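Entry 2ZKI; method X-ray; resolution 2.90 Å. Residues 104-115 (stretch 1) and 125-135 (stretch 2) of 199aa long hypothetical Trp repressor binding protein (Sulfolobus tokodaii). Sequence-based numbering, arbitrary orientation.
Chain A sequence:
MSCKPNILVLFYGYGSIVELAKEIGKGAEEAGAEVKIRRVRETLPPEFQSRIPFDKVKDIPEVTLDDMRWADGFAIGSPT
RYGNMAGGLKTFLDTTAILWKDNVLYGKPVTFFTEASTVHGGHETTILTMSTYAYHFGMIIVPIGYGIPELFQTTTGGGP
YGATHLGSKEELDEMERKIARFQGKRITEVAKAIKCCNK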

# COMPACT_ATOMS: atom_id res chain seq x y z
N VAL A 104 -16.60 -0.25 18.87
CA VAL A 104 -17.69 0.68 18.55
C VAL A 104 -17.91 0.81 17.05
O VAL A 104 -19.05 0.83 16.58
CB VAL A 104 -17.43 2.08 19.16
CG1 VAL A 104 -18.66 2.96 19.05
CG2 VAL A 104 -17.02 1.95 20.61
N LEU A 105 -16.81 0.90 16.30
CA LEU A 105 -16.86 1.12 14.86
C LEU A 105 -16.86 -0.18 14.05
O LEU A 105 -16.94 -0.16 12.82
CB LEU A 105 -15.70 2.02 14.41
CG LEU A 105 -15.40 3.30 15.19
CD1 LEU A 105 -14.19 4.01 14.60
CD2 LEU A 105 -16.60 4.24 15.23
N TYR A 106 -16.77 -1.32 14.73
CA TYR A 106 -16.69 -2.61 14.06
C TYR A 106 -17.89 -2.87 13.14
O TYR A 106 -19.04 -2.83 13.58
CB TYR A 106 -16.54 -3.75 15.07
CG TYR A 106 -16.09 -5.05 14.43
CD1 TYR A 106 -14.75 -5.43 14.44
CD2 TYR A 106 -17.02 -5.90 13.82
CE1 TYR A 106 -14.34 -6.62 13.86
CE2 TYR A 106 -16.62 -7.09 13.23
CZ TYR A 106 -15.28 -7.44 13.25
OH TYR A 106 -14.88 -8.62 12.67
N GLY A 107 -17.60 -3.13 11.87
CA GLY A 107 -18.63 -3.44 10.88
C GLY A 107 -19.19 -2.24 10.14
O GLY A 107 -19.93 -2.40 9.17
N LYS A 108 -18.83 -1.04 10.60
CA LYS A 108 -19.32 0.20 9.99
C LYS A 108 -18.59 0.51 8.69
O LYS A 108 -17.39 0.27 8.58
CB LYS A 108 -19.19 1.38 10.97
CG LYS A 108 -19.82 1.17 12.35
CD LYS A 108 -21.33 1.34 12.34
CE LYS A 108 -21.93 1.08 13.72
NZ LYS A 108 -21.43 2.04 14.75
N PRO A 109 -19.32 1.04 7.68
CA PRO A 109 -18.69 1.43 6.41
C PRO A 109 -17.91 2.74 6.48
O PRO A 109 -18.30 3.67 7.19
CB PRO A 109 -19.89 1.57 5.47
CG PRO A 109 -21.01 1.96 6.36
CD PRO A 109 -20.77 1.26 7.67
N VAL A 110 -16.81 2.80 5.73
CA VAL A 110 -15.97 3.99 5.66
C VAL A 110 -15.53 4.25 4.22
O VAL A 110 -15.18 3.32 3.49
CB VAL A 110 -14.74 3.90 6.63
CG1 VAL A 110 -13.86 2.69 6.32
CG2 VAL A 110 -13.92 5.19 6.62
N THR A 111 -15.58 5.52 3.82
CA THR A 111 -15.10 5.94 2.50
C THR A 111 -14.06 7.06 2.65
O THR A 111 -14.11 7.84 3.60
CB THR A 111 -16.26 6.34 1.55
OG1 THR A 111 -15.76 6.54 0.22
CG2 THR A 111 -16.97 7.61 2.02
N PHE A 112 -13.12 7.12 1.71
CA PHE A 112 -12.01 8.06 1.80
C PHE A 112 -11.94 9.03 0.63
O PHE A 112 -12.25 8.67 -0.51
CB PHE A 112 -10.67 7.32 1.93
CG PHE A 112 -10.61 6.38 3.09
CD1 PHE A 112 -10.78 5.01 2.91
CD2 PHE A 112 -10.37 6.86 4.38
CE1 PHE A 112 -10.72 4.14 3.99
CE2 PHE A 112 -10.31 6.00 5.46
CZ PHE A 112 -10.48 4.63 5.27
N PHE A 113 -11.52 10.26 0.93
CA PHE A 113 -11.32 11.29 -0.08
C PHE A 113 -10.08 12.13 0.23
O PHE A 113 -9.68 12.27 1.38
CB PHE A 113 -12.57 12.16 -0.24
CG PHE A 113 -12.97 12.93 0.99
CD1 PHE A 113 -13.67 12.31 2.02
CD2 PHE A 113 -12.67 14.29 1.10
CE1 PHE A 113 -14.06 13.03 3.15
CE2 PHE A 113 -13.05 15.01 2.23
CZ PHE A 113 -13.75 14.38 3.26
N THR A 114 -9.48 12.68 -0.82
CA THR A 114 -8.21 13.40 -0.68
C THR A 114 -8.07 14.51 -1.74
O THR A 114 -8.99 14.76 -2.51
CB THR A 114 -7.00 12.42 -0.70
OG1 THR A 114 -5.81 13.12 -0.30
CG2 THR A 114 -6.79 11.80 -2.08
N GLU A 115 -6.92 15.17 -1.74
CA GLU A 115 -6.63 16.28 -2.64
C GLU A 115 -5.13 16.38 -2.84
O GLU A 115 -4.36 16.20 -1.89
CB GLU A 115 -7.20 17.59 -2.06
CG GLU A 115 -6.91 18.86 -2.86
CD GLU A 115 -5.62 19.56 -2.44
OE1 GLU A 115 -5.33 19.60 -1.22
OE2 GLU A 115 -4.89 20.07 -3.32
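Stretch 2 125-135: TTILTMSTYAY

How does stretch 2 lie on stretch 1? It runs as helix from Thr125 and is helical again through Tyr133 to Tyr135, packed over a strand that begins at Pro109. The N-to-C directions of the strand and of helix 125-130 differ by 142°, so the two run roughly antiparallel but skewed, and their axes come within 7.9 Å. Across the contact the nearest CA atoms pair Thr114 with Thr126 (CA to CA 6.9 Å), Phe112 with Ile127 (CA to CA 5.9 Å) and Val110 with Ala134 (CA to CA 7.4 Å).

What is the main bump, and what hollow receives it? Phe112 is the largest contributor, and its CA-to-CB bond points toward the helix. With chi1 in the m well, its ring lies beneath Met130 and Ser131, with Met130 CB and Ser131 N over one face. Phe112 CE1 reaches Ser131 CA at 3.7 Å, and Phe112 CD2 touches Met130 CE at 3.8 Å. Ile127 closes the hollow near the ring's root, where Phe112 CB meets Ile127 CG2 at 3.8 Å.

How does the fit continue toward the end of stretch 1? The CA-to-CB bonds of Thr111 and Phe113 point away from the helix, while that of Thr114 again points toward it. Thr114 meets two neighbours: its OG1 lies 3.6 Å from Thr126 CG2, and Thr114 CG2 lies 3.9 Å from Ile127 CD1. Ile127 thus spans from Phe112 to Thr114, its CB directed sideways but its tip coming nearer the strand.

What fills the other end? Val110 packs against the methyl of Ala134, with Val110 CG1 and Ala134 CB 3.8 Å apart. Beyond the strand, Leu105, at the start of a type II turn closing at Lys108, sets its CD1 against the edge of the Tyr133 ring, 3.9 Å from Tyr133 OH. No hydrogen bond joins the stretches; packing buries 487 Å².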

# COMPACT_ATOMS: atom_id res chain seq x y z
N THR A 125 -2.80 6.99 -3.72
CA THR A 125 -2.01 6.34 -2.66
C THR A 125 -2.44 6.76 -1.27
O THR A 125 -2.45 5.95 -0.34
CB THR A 125 -0.49 6.58 -2.81
OG1 THR A 125 -0.24 7.92 -3.24
CG2 THR A 125 0.12 5.60 -3.81
N THR A 126 -2.80 8.04 -1.12
CA THR A 126 -3.27 8.59 0.15
C THR A 126 -4.46 7.80 0.67
O THR A 126 -4.54 7.49 1.86
CB THR A 126 -3.64 10.08 0.03
OG1 THR A 126 -2.62 10.77 -0.70
CG2 THR A 126 -3.79 10.71 1.40
N ILE A 127 -5.37 7.45 -0.23
CA ILE A 127 -6.55 6.66 0.11
C ILE A 127 -6.18 5.22 0.48
O ILE A 127 -6.73 4.66 1.43
CB ILE A 127 -7.60 6.70 -1.03
CG1 ILE A 127 -8.22 8.09 -1.11
CG2 ILE A 127 -8.69 5.65 -0.82
CD1 ILE A 127 -8.79 8.46 -2.46
N LEU A 128 -5.23 4.64 -0.25
CA LEU A 128 -4.76 3.28 0.04
C LEU A 128 -4.04 3.19 1.39
O LEU A 128 -4.17 2.20 2.11
CB LEU A 128 -3.87 2.75 -1.08
CG LEU A 128 -3.42 1.28 -0.99
CD1 LEU A 128 -4.55 0.33 -1.39
CD2 LEU A 128 -2.20 1.03 -1.86
N THR A 129 -3.29 4.24 1.73
CA THR A 129 -2.58 4.29 3.01
C THR A 129 -3.55 4.53 4.17
O THR A 129 -3.45 3.87 5.21
CB THR A 129 -1.45 5.35 3.02
OG1 THR A 129 -2.00 6.64 2.69
CG2 THR A 129 -0.36 4.99 2.02
N MET A 130 -4.49 5.45 3.98
CA MET A 130 -5.51 5.75 4.99
C MET A 130 -6.37 4.54 5.34
O MET A 130 -6.88 4.44 6.46
CB MET A 130 -6.43 6.87 4.50
CG MET A 130 -5.83 8.26 4.59
SD MET A 130 -6.85 9.48 3.75
CE MET A 130 -8.12 9.80 4.98
N SER A 131 -6.53 3.62 4.39
CA SER A 131 -7.46 2.51 4.54
C SER A 131 -7.02 1.46 5.55
O SER A 131 -7.84 0.67 6.01
CB SER A 131 -7.76 1.87 3.18
OG SER A 131 -6.59 1.32 2.60
N THR A 132 -5.74 1.46 5.90
CA THR A 132 -5.20 0.50 6.89
C THR A 132 -5.91 0.62 8.24
O THR A 132 -6.03 -0.36 8.98
CB THR A 132 -3.68 0.65 7.08
OG1 THR A 132 -3.36 2.00 7.41
CG2 THR A 132 -2.93 0.25 5.82
N TYR A 133 -6.38 1.83 8.54
CA TYR A 133 -7.19 2.11 9.72
C TYR A 133 -8.40 1.18 9.80
O TYR A 133 -8.68 0.60 10.85
CB TYR A 133 -7.63 3.58 9.70
CG TYR A 133 -8.40 4.05 10.92
CD1 TYR A 133 -9.79 3.97 10.97
CD2 TYR A 133 -7.74 4.58 12.02
CE1 TYR A 133 -10.50 4.41 12.08
CE2 TYR A 133 -8.43 5.02 13.14
CZ TYR A 133 -9.81 4.94 13.17
OH TYR A 133 -10.50 5.37 14.27
N ALA A 134 -9.09 1.04 8.67
CA ALA A 134 -10.32 0.25 8.59
C ALA A 134 -10.11 -1.23 8.88
O ALA A 134 -11.01 -1.90 9.39
CB ALA A 134 -10.96 0.43 7.23
N TYR A 135 -8.92 -1.74 8.55
CA TYR A 135 -8.60 -3.15 8.79
C TYR A 135 -8.45 -3.45 10.28
O TYR A 135 -8.92 -4.48 10.76
CB TYR A 135 -7.33 -3.55 8.04
CG TYR A 135 -7.50 -3.56 6.53
CD1 TYR A 135 -7.30 -2.41 5.78
CD2 TYR A 135 -7.85 -4.73 5.86
CE1 TYR A 135 -7.45 -2.41 4.40
CE2 TYR A 135 -8.01 -4.75 4.48
CZ TYR A 135 -7.81 -3.59 3.76
OH TYR A 135 -7.96 -3.59 2.39